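Local atomic coordinates of pantothenate synthetase (Francisella tularensis subsp. tularensis, PDB entry 3N8H), a protein that probably catalyses the ATP-dependent condensation of pantoate with beta-alanine to pantothenate through a pantoyl-adenylate intermediate. Residues Val53-Phe58 with Gln82-Leu87; Lys137-Thr142 with Phe167-Lys172; Glu218-Lys223 with Gln232-Leu237. All coordinates share one frame; numbering follows the deposited sequence. Where two conformers were deposited one is given.

Interaction 1 (Val53-Phe58 with Gln82-Leu87); sequences VIVSIF and QILASL
Val55 and Leu84 mark the closest backbone approach, with Val55 CA 8.2 Å from Leu84 CA. Val53-Phe58 runs along strand 52-57 of the parallel sheet. Gln82-Ser86 is the last part of helix 77-86, packed on one side of that sheet, and Leu87 follows it. This is a helix-on-sheet contact in the Rossmann-like nucleotide-binding domain, consistent with the HUP clan. Strand 52-57 is an inner strand, bonded through its backbone to strands 26-31 and 91-93. Alternation along the strand turns Val55 and Ile57 toward the helix and Ser56 away from it.

A single helix side chain, Leu84, makes the whole contact, and it is entirely apolar. The side chains of Val55 and Leu84 meet tip to tip. Leu84 CD2 sits against both branches of the valine, at 4.0 Å from Val55 CG1. Val55 CG1 lies anti to the backbone N (chi1 168°) and CG2 anti to the carbonyl carbon, and both methyls border the leucine. All three touching residues are buried. Ile43 of helix 37-49 packs on both Val55 and Leu84, while Met4, Leu35 and Val89 cover more of the leucine.

At its last turn the helix has a side-chain bond of its own. Ser86 OG donates to Ile83 O at 2.8 Å, tilted 29° from the carbonyl plane. Ile57 meets the other branch of Leu84. These two side chains run alongside, head to tail, and the isoleucine touches with its end alone: Ile57 CD1 lies 4.1 Å from Leu84 CD1.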
ATOM      1  N   VAL A  53       0.962   6.241 -24.876  1.00 40.04           N
ATOM      2  CA  VAL A  53       0.505   4.965 -24.339  1.00 35.03           C
ATOM      3  C   VAL A  53       1.710   4.189 -23.863  1.00 40.56           C
ATOM      4  O   VAL A  53       2.738   4.086 -24.564  1.00 36.19           O
ATOM      5  CB  VAL A  53      -0.316   4.129 -25.377  1.00 46.80           C
ATOM      6  CG1 VAL A  53      -0.714   2.742 -24.800  1.00 28.77           C
ATOM      7  CG2 VAL A  53      -1.552   4.890 -25.792  1.00 45.68           C
ATOM      8  N   ILE A  54       1.568   3.687 -22.646  1.00 37.39           N
ATOM      9  CA  ILE A  54       2.545   2.847 -21.990  1.00 34.78           C
ATOM     10  C   ILE A  54       1.927   1.484 -21.763  1.00 34.84           C
ATOM     11  O   ILE A  54       0.797   1.368 -21.263  1.00 37.94           O
ATOM     12  CB  ILE A  54       2.901   3.403 -20.591  1.00 43.39           C
ATOM     13  CG1 ILE A  54       3.511   4.799 -20.696  1.00 41.58           C
ATOM     14  CG2 ILE A  54       3.805   2.434 -19.826  1.00 32.20           C
ATOM     15  CD1 ILE A  54       3.701   5.474 -19.329  1.00 41.71           C
ATOM     16  N   VAL A  55       2.667   0.445 -22.109  1.00 34.90           N
ATOM     17  CA  VAL A  55       2.233  -0.921 -21.827  1.00 36.17           C
ATOM     18  C   VAL A  55       3.303  -1.564 -20.953  1.00 33.75           C
ATOM     19  O   VAL A  55       4.491  -1.467 -21.266  1.00 37.83           O
ATOM     20  CB  VAL A  55       2.053  -1.724 -23.138  1.00 37.77           C
ATOM     21  CG1 VAL A  55       1.881  -3.224 -22.858  1.00 34.84           C
ATOM     22  CG2 VAL A  55       0.867  -1.171 -23.955  1.00 34.89           C
ATOM     23  N   SER A  56       2.905  -2.170 -19.838  1.00 32.64           N
ATOM     24  CA  SER A  56       3.874  -2.920 -19.044  1.00 31.47           C
ATOM     25  C   SER A  56       3.715  -4.416 -19.346  1.00 33.44           C
ATOM     26  O   SER A  56       2.635  -4.879 -19.718  1.00 30.00           O
ATOM     27  CB  SER A  56       3.778  -2.627 -17.530  1.00 28.64           C
ATOM     28  OG  SER A  56       2.505  -2.958 -16.948  1.00 33.51           O
ATOM     29  N   ILE A  57       4.816  -5.138 -19.237  1.00 33.56           N
ATOM     30  CA  ILE A  57       4.817  -6.586 -19.263  1.00 36.45           C
ATOM     31  C   ILE A  57       5.681  -7.017 -18.098  1.00 37.34           C
ATOM     32  O   ILE A  57       6.890  -6.725 -18.036  1.00 34.40           O
ATOM     33  CB  ILE A  57       5.393  -7.146 -20.568  1.00 38.81           C
ATOM     34  CG1 ILE A  57       4.442  -6.855 -21.735  1.00 30.57           C
ATOM     35  CG2 ILE A  57       5.677  -8.659 -20.449  1.00 38.13           C
ATOM     36  CD1 ILE A  57       5.011  -7.290 -23.089  1.00 37.67           C
ATOM     37  N   PHE A  58       5.030  -7.680 -17.149  1.00 31.28           N
ATOM     38  CA  PHE A  58       5.686  -8.112 -15.932  1.00 35.97           C
ATOM     39  C   PHE A  58       4.860  -9.246 -15.355  1.00 38.19           C
ATOM     40  O   PHE A  58       3.720  -9.033 -14.911  1.00 32.62           O
ATOM     41  CB  PHE A  58       5.834  -6.965 -14.911  1.00 41.78           C
ATOM     42  CG  PHE A  58       6.516  -7.388 -13.606  1.00 40.90           C
ATOM     43  CD1 PHE A  58       5.824  -7.343 -12.386  1.00 35.02           C
ATOM     44  CD2 PHE A  58       7.837  -7.848 -13.610  1.00 40.89           C
ATOM     45  CE1 PHE A  58       6.440  -7.742 -11.187  1.00 30.90           C
ATOM     46  CE2 PHE A  58       8.461  -8.250 -12.424  1.00 41.68           C
ATOM     47  CZ  PHE A  58       7.765  -8.190 -11.204  1.00 36.03           C
ATOM     48  N   GLN A  82       7.046  -7.289 -31.047  1.00 38.55           N
ATOM     49  CA  GLN A  82       6.548  -7.091 -32.419  1.00 51.65           C
ATOM     50  C   GLN A  82       5.092  -6.589 -32.472  1.00 50.53           C
ATOM     51  O   GLN A  82       4.757  -5.695 -33.271  1.00 41.30           O
ATOM     52  CB  GLN A  82       6.680  -8.369 -33.252  1.00 45.68           C
ATOM     53  CG  GLN A  82       8.074  -8.646 -33.780  1.00 53.49           C
ATOM     54  CD  GLN A  82       8.085  -9.886 -34.655  1.00 67.08           C
ATOM     55  OE1 GLN A  82       7.398 -10.864 -34.356  1.00 64.39           O
ATOM     56  NE2 GLN A  82       8.851  -9.847 -35.756  1.00 66.89           N
ATOM     57  N   ILE A  83       4.235  -7.177 -31.636  1.00 41.49           N
ATOM     58  CA  ILE A  83       2.841  -6.751 -31.560  1.00 36.75           C
ATOM     59  C   ILE A  83       2.711  -5.276 -31.171  1.00 42.62           C
ATOM     60  O   ILE A  83       2.021  -4.496 -31.837  1.00 41.42           O
ATOM     61  CB  ILE A  83       2.065  -7.607 -30.557  1.00 37.51           C
ATOM     62  CG1 ILE A  83       1.751  -8.968 -31.183  1.00 43.15           C
ATOM     63  CG2 ILE A  83       0.773  -6.919 -30.163  1.00 36.94           C
ATOM     64  CD1 ILE A  83       2.067 -10.119 -30.296  1.00 41.85           C
ATOM     65  N   LEU A  84       3.397  -4.901 -30.094  1.00 35.20           N
ATOM     66  CA  LEU A  84       3.334  -3.548 -29.567  1.00 33.11           C
ATOM     67  C   LEU A  84       3.849  -2.521 -30.564  1.00 38.02           C
ATOM     68  O   LEU A  84       3.238  -1.467 -30.777  1.00 46.01           O
ATOM     69  CB  LEU A  84       4.121  -3.478 -28.266  1.00 32.10           C
ATOM     70  CG  LEU A  84       3.466  -4.304 -27.154  1.00 39.14           C
ATOM     71  CD1 LEU A  84       4.371  -4.385 -25.941  1.00 36.84           C
ATOM     72  CD2 LEU A  84       2.106  -3.702 -26.790  1.00 41.15           C
ATOM     73  N   ALA A  85       4.992  -2.818 -31.155  1.00 37.53           N
ATOM     74  CA  ALA A  85       5.528  -1.972 -32.214  1.00 41.85           C
ATOM     75  C   ALA A  85       4.557  -1.747 -33.398  1.00 44.60           C
ATOM     76  O   ALA A  85       4.480  -0.638 -33.938  1.00 47.62           O
ATOM     77  CB  ALA A  85       6.875  -2.511 -32.691  1.00 44.56           C
ATOM     78  N   SER A  86       3.808  -2.775 -33.803  1.00 45.68           N
ATOM     79  CA  SER A  86       2.857  -2.603 -34.911  1.00 47.74           C
ATOM     80  C   SER A  86       1.610  -1.826 -34.482  1.00 43.95           C
ATOM     81  O   SER A  86       0.823  -1.364 -35.318  1.00 42.15           O
ATOM     82  CB  SER A  86       2.469  -3.955 -35.544  1.00 51.16           C
ATOM     83  OG  SER A  86       1.847  -4.814 -34.606  1.00 63.23           O
ATOM     84  N   LEU A  87       1.434  -1.713 -33.168  1.00 46.05           N
ATOM     85  CA  LEU A  87       0.357  -0.927 -32.582  1.00 46.22           C
ATOM     86  C   LEU A  87       0.802   0.499 -32.268  1.00 49.74           C
ATOM     87  O   LEU A  87       0.042   1.286 -31.692  1.00 46.14           O
ATOM     88  CB  LEU A  87      -0.161  -1.619 -31.314  1.00 35.08           C
ATOM     89  CG  LEU A  87      -1.000  -2.874 -31.600  1.00 40.67           C
ATOM     90  CD1 LEU A  87      -1.324  -3.654 -30.333  1.00 43.46           C
ATOM     91  CD2 LEU A  87      -2.281  -2.504 -32.379  1.00 47.96           C
TER

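Interaction 2 (Lys137-Thr142 with Phe167-Lys172); sequences KLLQIT and FFINTK
Leu139 and Ile169 join helix 127-142 to the loop that leads from helix 154-166 into strand 172-176. Their backbones come closest here, with Leu139 CA 7.9 Å from Ile169 CA. Ile169 is the side chain to follow. Its CB points toward the helix. Ile169 CG2, anti to the backbone N, lies 4.4 Å from Leu139 CD1. CG1 lies anti to the carbonyl carbon (chi1 -65°) and passes the amide of Gln140, with Ile169 CG1 4.3 Å from Gln140 OE1. The chain then extends to its end, where Ile169 CD1 meets Leu139 CD1 at 3.9 Å. The two side chains meet nearly perpendicular, and their closest approach is between these delta methyls.

The amide of Gln140 is used across the dimer: its NE2 donates to Phe167 O of the second subunit, and it is also hydrogen-bonded to Gln140 of that subunit.

At the end of the helix, Thr142 OG1 donates to Leu138 O at 2.6 Å. Thr142 N donates to the same oxygen from the opposite face of its plane. Thr171 OG1 bonds to Pro144 O and ties the loop to the chain just beyond the helix. The whole is a helix-to-loop contact of the alpha/beta domain, set at the subunit interface of the homodimer.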
ATOM      1  N   LYS A 137       2.437  -0.375  -7.138  1.00 30.22           N
ATOM      2  CA  LYS A 137       3.800  -0.032  -7.568  1.00 35.36           C
ATOM      3  C   LYS A 137       3.852   0.512  -9.008  1.00 34.19           C
ATOM      4  O   LYS A 137       4.486   1.535  -9.291  1.00 31.50           O
ATOM      5  CB  LYS A 137       4.698  -1.271  -7.435  1.00 28.30           C
ATOM      6  CG  LYS A 137       5.093  -1.596  -5.987  1.00 31.38           C
ATOM      7  CD  LYS A 137       5.697  -3.022  -5.908  1.00 29.67           C
ATOM      8  CE  LYS A 137       6.282  -3.295  -4.505  1.00 26.20           C
ATOM      9  NZ  LYS A 137       7.640  -2.692  -4.331  1.00 36.17           N
ATOM     10  N   LEU A 138       3.159  -0.182  -9.911  1.00 31.34           N
ATOM     11  CA  LEU A 138       3.133   0.163 -11.329  1.00 33.13           C
ATOM     12  C   LEU A 138       2.511   1.538 -11.562  1.00 34.89           C
ATOM     13  O   LEU A 138       2.902   2.295 -12.464  1.00 32.21           O
ATOM     14  CB  LEU A 138       2.346  -0.896 -12.099  1.00 30.06           C
ATOM     15  CG  LEU A 138       3.124  -2.217 -12.262  1.00 33.14           C
ATOM     16  CD1 LEU A 138       2.255  -3.295 -12.880  1.00 25.89           C
ATOM     17  CD2 LEU A 138       4.400  -2.000 -13.128  1.00 37.38           C
ATOM     18  N   LEU A 139       1.522   1.847 -10.747  1.00 28.68           N
ATOM     19  CA  LEU A 139       0.813   3.115 -10.852  1.00 37.15           C
ATOM     20  C   LEU A 139       1.689   4.247 -10.328  1.00 33.50           C
ATOM     21  O   LEU A 139       1.639   5.392 -10.833  1.00 34.70           O
ATOM     22  CB  LEU A 139      -0.493   3.031 -10.046  1.00 35.26           C
ATOM     23  CG  LEU A 139      -1.642   2.266 -10.717  1.00 35.18           C
ATOM     24  CD1 LEU A 139      -2.905   2.221  -9.812  1.00 24.47           C
ATOM     25  CD2 LEU A 139      -1.970   2.901 -12.052  1.00 33.57           C
ATOM     26  N   GLN A 140       2.497   3.916  -9.321  1.00 29.94           N
ATOM     27  CA  GLN A 140       3.360   4.895  -8.660  1.00 31.71           C
ATOM     28  C   GLN A 140       4.527   5.197  -9.589  1.00 36.90           C
ATOM     29  O   GLN A 140       5.041   6.306  -9.639  1.00 35.68           O
ATOM     30  CB  GLN A 140       3.855   4.345  -7.330  1.00 28.37           C
ATOM     31  CG  GLN A 140       2.786   4.290  -6.201  1.00 35.20           C
ATOM     32  CD  GLN A 140       2.382   5.693  -5.728  1.00 42.22           C
ATOM     33  OE1 GLN A 140       1.422   6.285  -6.236  1.00 37.66           O
ATOM     34  NE2 GLN A 140       3.133   6.235  -4.769  1.00 38.24           N
ATOM     35  N   ILE A 141       4.911   4.195 -10.362  1.00 36.84           N
ATOM     36  CA  ILE A 141       5.986   4.342 -11.327  1.00 40.26           C
ATOM     37  C   ILE A 141       5.480   5.098 -12.555  1.00 38.55           C
ATOM     38  O   ILE A 141       6.104   6.049 -12.986  1.00 38.96           O
ATOM     39  CB  ILE A 141       6.563   2.952 -11.746  1.00 36.20           C
ATOM     40  CG1 ILE A 141       7.226   2.269 -10.540  1.00 30.98           C
ATOM     41  CG2 ILE A 141       7.567   3.114 -12.888  1.00 36.56           C
ATOM     42  CD1 ILE A 141       7.428   0.734 -10.733  1.00 36.16           C
ATOM     43  N   THR A 142       4.337   4.692 -13.110  1.00 31.04           N
ATOM     44  CA  THR A 142       3.918   5.207 -14.411  1.00 29.06           C
ATOM     45  C   THR A 142       3.136   6.528 -14.332  1.00 34.00           C
ATOM     46  O   THR A 142       3.132   7.294 -15.282  1.00 39.10           O
ATOM     47  CB  THR A 142       3.062   4.186 -15.154  1.00 32.96           C
ATOM     48  OG1 THR A 142       1.960   3.819 -14.314  1.00 34.32           O
ATOM     49  CG2 THR A 142       3.888   2.930 -15.468  1.00 36.60           C
ATOM     50  N   PHE A 167      -5.760   5.287  -1.992  1.00 28.08           N
ATOM     51  CA  PHE A 167      -4.417   5.844  -1.953  1.00 33.77           C
ATOM     52  C   PHE A 167      -4.257   7.032  -2.869  1.00 36.14           C
ATOM     53  O   PHE A 167      -3.161   7.320  -3.362  1.00 35.96           O
ATOM     54  CB  PHE A 167      -3.395   4.729  -2.200  1.00 32.45           C
ATOM     55  CG  PHE A 167      -3.517   3.637  -1.184  1.00 35.58           C
ATOM     56  CD1 PHE A 167      -3.201   3.896   0.150  1.00 32.44           C
ATOM     57  CD2 PHE A 167      -4.025   2.396  -1.525  1.00 36.07           C
ATOM     58  CE1 PHE A 167      -3.338   2.913   1.133  1.00 35.28           C
ATOM     59  CE2 PHE A 167      -4.173   1.397  -0.556  1.00 40.04           C
ATOM     60  CZ  PHE A 167      -3.837   1.653   0.775  1.00 33.62           C
ATOM     61  N   PHE A 168      -5.380   7.702  -3.102  1.00 39.20           N
ATOM     62  CA  PHE A 168      -5.407   9.018  -3.720  1.00 34.57           C
ATOM     63  C   PHE A 168      -4.579   9.123  -4.976  1.00 40.42           C
ATOM     64  O   PHE A 168      -3.788  10.048  -5.149  1.00 44.70           O
ATOM     65  CB  PHE A 168      -5.011  10.047  -2.667  1.00 31.58           C
ATOM     66  CG  PHE A 168      -5.860   9.945  -1.426  1.00 36.75           C
ATOM     67  CD1 PHE A 168      -7.090  10.584  -1.360  1.00 40.86           C
ATOM     68  CD2 PHE A 168      -5.461   9.165  -0.355  1.00 34.35           C
ATOM     69  CE1 PHE A 168      -7.899  10.470  -0.236  1.00 47.19           C
ATOM     70  CE2 PHE A 168      -6.280   9.046   0.777  1.00 37.36           C
ATOM     71  CZ  PHE A 168      -7.494   9.706   0.828  1.00 44.58           C
ATOM     72  N   ILE A 169      -4.776   8.153  -5.859  1.00 39.31           N
ATOM     73  CA  ILE A 169      -4.105   8.129  -7.146  1.00 36.25           C
ATOM     74  C   ILE A 169      -4.999   8.822  -8.175  1.00 40.52           C
ATOM     75  O   ILE A 169      -6.128   8.399  -8.413  1.00 37.11           O
ATOM     76  CB  ILE A 169      -3.846   6.671  -7.544  1.00 36.70           C
ATOM     77  CG1 ILE A 169      -2.851   6.046  -6.547  1.00 37.48           C
ATOM     78  CG2 ILE A 169      -3.375   6.553  -9.002  1.00 42.61           C
ATOM     79  CD1 ILE A 169      -2.748   4.540  -6.667  1.00 34.22           C
ATOM     80  N   ASN A 170      -4.508   9.890  -8.786  1.00 36.24           N
ATOM     81  CA  ASN A 170      -5.343  10.651  -9.722  1.00 39.83           C
ATOM     82  C   ASN A 170      -5.261  10.072 -11.128  1.00 42.09           C
ATOM     83  O   ASN A 170      -4.559  10.579 -12.001  1.00 45.68           O
ATOM     84  CB  ASN A 170      -4.995  12.148  -9.699  1.00 52.17           C
ATOM     85  CG  ASN A 170      -6.084  13.003 -10.313  1.00 60.23           C
ATOM     86  OD1 ASN A 170      -6.881  12.522 -11.117  1.00 72.07           O
ATOM     87  ND2 ASN A 170      -6.130  14.279  -9.930  1.00 73.07           N
ATOM     88  N   THR A 171      -5.965   8.965 -11.309  1.00 44.84           N
ATOM     89  CA  THR A 171      -5.950   8.204 -12.538  1.00 43.89           C
ATOM     90  C   THR A 171      -7.389   7.772 -12.797  1.00 44.43           C
ATOM     91  O   THR A 171      -8.072   7.315 -11.889  1.00 43.61           O
ATOM     92  CB  THR A 171      -5.056   6.953 -12.396  1.00 43.80           C
ATOM     93  OG1 THR A 171      -3.678   7.352 -12.360  1.00 49.29           O
ATOM     94  CG2 THR A 171      -5.268   6.014 -13.564  1.00 38.92           C
ATOM     95  N   LYS A 172      -7.861   7.949 -14.024  1.00 36.98           N
ATOM     96  CA  LYS A 172      -9.183   7.469 -14.371  1.00 31.06           C
ATOM     97  C   LYS A 172      -9.072   5.995 -14.765  1.00 36.69           C
ATOM     98  O   LYS A 172      -8.072   5.573 -15.354  1.00 39.15           O
ATOM     99  CB  LYS A 172      -9.774   8.298 -15.512  1.00 37.08           C
ATOM    100  CG  LYS A 172     -11.154   7.862 -15.935  1.00 48.14           C
ATOM    101  CD  LYS A 172     -11.975   9.034 -16.467  1.00 57.51           C
ATOM    102  CE  LYS A 172     -12.167   8.957 -17.978  1.00 64.20           C
ATOM    103  NZ  LYS A 172     -11.002   9.497 -18.743  1.00 62.70           N
TER

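Interaction 3 (Glu218-Lys223 with Gln232-Leu237); sequences EELTNK and QYIQKL
This is a largely apolar helix-on-strand contact in the C-terminal part of the chain, between helix 217-225 and strand 230-237, an outer strand of the three-stranded antiparallel sheet. Thr221 and Ile234 have the nearest CA atoms, 7.5 Å apart. Ile234 carries the strand side alone and divides its two ends between two consecutive helix residues. Its CG1 lies anti to the backbone N (chi1 -171°), which sends CD1 to Leu220. There Ile234 CD1 packs at 3.6 Å from Leu220 CD2 in one of the two conformers of the leucine. The other branch turns to the threonine: Ile234 CG2 lies 3.5 Å from Thr221 OG1. The hydroxyl is not left without a partner beside this methyl, since Thr221 OG1 is hydrogen-bonded to Leu217 O one turn earlier. Behind the contact, Leu220 also packs on Ile208 of helix 196-210 and on Phe214.

On the strand, Gln232 and Tyr233 are both paired with Ala244 of strand 240-247, a classic beta bulge just before Ile234. Helix 217-225 packs on one face of an antiparallel beta-meander, at its outer strand.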
ATOM      1  N   GLU A 218     -26.490 -26.417 -10.634  1.00 45.56           N
ATOM      2  CA  GLU A 218     -26.143 -27.802 -10.348  1.00 50.77           C
ATOM      3  C   GLU A 218     -26.083 -28.656 -11.612  1.00 42.06           C
ATOM      4  O   GLU A 218     -25.111 -29.370 -11.855  1.00 43.87           O
ATOM      5  CB  GLU A 218     -27.177 -28.383  -9.385  1.00 58.02           C
ATOM      6  CG  GLU A 218     -26.594 -29.161  -8.223  1.00 74.85           C
ATOM      7  CD  GLU A 218     -26.688 -30.657  -8.428  1.00 84.04           C
ATOM      8  OE1 GLU A 218     -27.270 -31.349  -7.558  1.00 74.56           O
ATOM      9  OE2 GLU A 218     -26.192 -31.138  -9.472  1.00 93.05           O
ATOM     10  N   GLU A 219     -27.142 -28.615 -12.405  1.00 37.11           N
ATOM     11  CA  GLU A 219     -27.182 -29.374 -13.654  1.00 35.90           C
ATOM     12  C   GLU A 219     -26.177 -28.793 -14.653  1.00 40.26           C
ATOM     13  O   GLU A 219     -25.607 -29.523 -15.462  1.00 40.77           O
ATOM     14  CB  GLU A 219     -28.581 -29.344 -14.266  1.00 57.96           C
ATOM     15  CG  GLU A 219     -29.586 -30.220 -13.547  1.00 87.97           C
ATOM     16  CD  GLU A 219     -30.969 -30.138 -14.171  1.00108.06           C
ATOM     17  OE1 GLU A 219     -31.147 -29.320 -15.105  1.00111.88           O
ATOM     18  OE2 GLU A 219     -31.875 -30.885 -13.727  1.00113.77           O
ATOM     19  N   LEU A 220     -25.952 -27.477 -14.580  0.91 34.20           N
ATOM     20  CA  LEU A 220     -25.030 -26.823 -15.502  0.91 38.41           C
ATOM     21  C   LEU A 220     -23.605 -27.251 -15.163  0.91 38.28           C
ATOM     22  O   LEU A 220     -22.771 -27.433 -16.044  0.91 38.35           O
ATOM     23  CB  LEU A 220     -25.190 -25.292 -15.444  0.91 37.11           C
ATOM     24  CG  LEU A 220     -24.206 -24.419 -16.237  0.91 35.96           C
ATOM     25  CD1 LEU A 220     -24.098 -24.920 -17.680  0.91 33.86           C
ATOM     26  CD2 LEU A 220     -24.634 -22.942 -16.216  0.91 33.56           C
ATOM     27  N   THR A 221     -23.342 -27.408 -13.871  1.00 38.64           N
ATOM     28  CA  THR A 221     -22.031 -27.829 -13.412  1.00 39.34           C
ATOM     29  C   THR A 221     -21.775 -29.246 -13.953  1.00 38.73           C
ATOM     30  O   THR A 221     -20.710 -29.537 -14.487  1.00 38.91           O
ATOM     31  CB  THR A 221     -21.917 -27.763 -11.863  1.00 41.09           C
ATOM     32  OG1 THR A 221     -22.005 -26.395 -11.438  1.00 39.34           O
ATOM     33  CG2 THR A 221     -20.583 -28.305 -11.388  1.00 39.49           C
ATOM     34  N   ASN A 222     -22.774 -30.108 -13.842  1.00 36.29           N
ATOM     35  CA  ASN A 222     -22.650 -31.482 -14.346  1.00 34.65           C
ATOM     36  C   ASN A 222     -22.388 -31.525 -15.845  1.00 40.92           C
ATOM     37  O   ASN A 222     -21.635 -32.364 -16.313  1.00 40.67           O
ATOM     38  CB  ASN A 222     -23.897 -32.294 -14.013  1.00 38.05           C
ATOM     39  CG  ASN A 222     -24.068 -32.517 -12.518  1.00 44.22           C
ATOM     40  OD1 ASN A 222     -23.133 -32.331 -11.737  1.00 50.63           O
ATOM     41  ND2 ASN A 222     -25.276 -32.904 -12.113  1.00 47.87           N
ATOM     42  N   LYS A 223     -23.021 -30.630 -16.601  1.00 39.90           N
ATOM     43  CA  LYS A 223     -22.818 -30.606 -18.048  1.00 41.61           C
ATOM     44  C   LYS A 223     -21.412 -30.152 -18.405  1.00 40.80           C
ATOM     45  O   LYS A 223     -20.775 -30.732 -19.278  1.00 39.41           O
ATOM     46  CB  LYS A 223     -23.867 -29.744 -18.757  1.00 48.42           C
ATOM     47  CG  LYS A 223     -25.219 -30.424 -18.836  1.00 50.48           C
ATOM     48  CD  LYS A 223     -26.326 -29.441 -18.559  1.00 62.59           C
ATOM     49  CE  LYS A 223     -26.754 -28.733 -19.824  1.00 62.60           C
ATOM     50  NZ  LYS A 223     -28.196 -29.001 -20.085  1.00 62.34           N
ATOM     51  N   GLN A 232     -14.384 -25.177 -11.145  1.00 39.27           N
ATOM     52  CA  GLN A 232     -13.990 -24.672  -9.824  1.00 38.12           C
ATOM     53  C   GLN A 232     -15.180 -24.064  -9.089  1.00 38.63           C
ATOM     54  O   GLN A 232     -15.491 -24.430  -7.943  1.00 38.05           O
ATOM     55  CB  GLN A 232     -12.876 -23.621  -9.962  1.00 44.27           C
ATOM     56  CG  GLN A 232     -11.546 -24.170 -10.434  1.00 51.70           C
ATOM     57  CD  GLN A 232     -10.542 -24.342  -9.295  1.00 55.01           C
ATOM     58  OE1 GLN A 232      -9.939 -23.363  -8.836  1.00 46.33           O
ATOM     59  NE2 GLN A 232     -10.349 -25.593  -8.842  1.00 47.23           N
ATOM     60  N   TYR A 233     -15.826 -23.099  -9.735  1.00 35.92           N
ATOM     61  CA  TYR A 233     -17.035 -22.512  -9.168  1.00 40.08           C
ATOM     62  C   TYR A 233     -17.867 -21.910 -10.275  1.00 36.62           C
ATOM     63  O   TYR A 233     -17.365 -21.588 -11.359  1.00 29.54           O
ATOM     64  CB  TYR A 233     -16.714 -21.464  -8.089  1.00 36.49           C
ATOM     65  CG  TYR A 233     -15.951 -20.258  -8.592  1.00 38.82           C
ATOM     66  CD1 TYR A 233     -14.565 -20.167  -8.433  1.00 34.90           C
ATOM     67  CD2 TYR A 233     -16.610 -19.218  -9.237  1.00 41.63           C
ATOM     68  CE1 TYR A 233     -13.861 -19.068  -8.898  1.00 32.27           C
ATOM     69  CE2 TYR A 233     -15.916 -18.120  -9.708  1.00 43.79           C
ATOM     70  CZ  TYR A 233     -14.542 -18.047  -9.532  1.00 36.91           C
ATOM     71  OH  TYR A 233     -13.855 -16.946  -9.999  1.00 37.30           O
ATOM     72  N   ILE A 234     -19.160 -21.820 -10.019  1.00 32.21           N
ATOM     73  CA  ILE A 234     -20.046 -21.025 -10.858  1.00 36.43           C
ATOM     74  C   ILE A 234     -21.059 -20.373  -9.926  1.00 43.70           C
ATOM     75  O   ILE A 234     -21.631 -21.033  -9.046  1.00 38.08           O
ATOM     76  CB  ILE A 234     -20.735 -21.850 -11.980  1.00 36.69           C
ATOM     77  CG1 ILE A 234     -21.482 -20.928 -12.956  1.00 35.36           C
ATOM     78  CG2 ILE A 234     -21.663 -22.938 -11.391  1.00 40.79           C
ATOM     79  CD1 ILE A 234     -21.850 -21.629 -14.276  1.00 37.22           C
ATOM     80  N   GLN A 235     -21.247 -19.071 -10.087  1.00 34.73           N
ATOM     81  CA  GLN A 235     -22.111 -18.332  -9.179  1.00 39.85           C
ATOM     82  C   GLN A 235     -22.762 -17.144  -9.858  1.00 43.29           C
ATOM     83  O   GLN A 235     -22.204 -16.551 -10.798  1.00 36.18           O
ATOM     84  CB  GLN A 235     -21.298 -17.817  -7.986  1.00 46.34           C
ATOM     85  CG  GLN A 235     -20.796 -18.903  -7.058  1.00 62.78           C
ATOM     86  CD  GLN A 235     -20.893 -18.513  -5.595  1.00 74.24           C
ATOM     87  OE1 GLN A 235     -21.184 -17.361  -5.255  1.00 74.83           O
ATOM     88  NE2 GLN A 235     -20.640 -19.474  -4.721  1.00 81.09           N
ATOM     89  N   LYS A 236     -23.946 -16.794  -9.375  1.00 36.89           N
ATOM     90  CA  LYS A 236     -24.561 -15.522  -9.733  1.00 43.11           C
ATOM     91  C   LYS A 236     -24.231 -14.488  -8.679  1.00 47.54           C
ATOM     92  O   LYS A 236     -24.525 -14.673  -7.506  1.00 46.69           O
ATOM     93  CB  LYS A 236     -26.076 -15.652  -9.847  1.00 42.03           C
ATOM     94  CG  LYS A 236     -26.527 -16.714 -10.824  1.00 46.46           C
ATOM     95  CD  LYS A 236     -28.038 -16.866 -10.814  1.00 53.90           C
ATOM     96  CE  LYS A 236     -28.458 -18.133 -11.519  1.00 46.89           C
ATOM     97  NZ  LYS A 236     -29.953 -18.303 -11.494  1.00 66.64           N
ATOM     98  N   LEU A 237     -23.592 -13.408  -9.096  1.00 48.75           N
ATOM     99  CA  LEU A 237     -23.382 -12.271  -8.211  1.00 57.61           C
ATOM    100  C   LEU A 237     -24.119 -11.105  -8.844  1.00 56.23           C
ATOM    101  O   LEU A 237     -23.793 -10.690  -9.960  1.00 50.94           O
ATOM    102  CB  LEU A 237     -21.894 -11.949  -8.067  1.00 57.37           C
ATOM    103  CG  LEU A 237     -21.365 -11.213  -6.822  1.00 62.43           C
ATOM    104  CD1 LEU A 237     -20.389 -10.100  -7.220  1.00 59.67           C
ATOM    105  CD2 LEU A 237     -22.469 -10.683  -5.904  1.00 59.20           C
TER

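Interactions 1 and 2 belong to the part of the chain built on the parallel sheet. Their centres are 19 Å apart and they touch where Ser56 OG meets Leu138 CD1 at 4.1 Å. Interaction 3 lies on the opposite side of the chain's centre, about 36 Å from either of the others between centres, and away from the annotated sites. Interaction 1 comes closest to the bound AMP: the Ile57 side chain is about 8 Å from it, against about 11 Å for that of Leu139 in interaction 2. The Ile57 side chain is about 3 Å from Gly33, a predicted ATP-binding residue, and the side chains of Val55 and His39, the predicted proton donor, are about 7 Å apart.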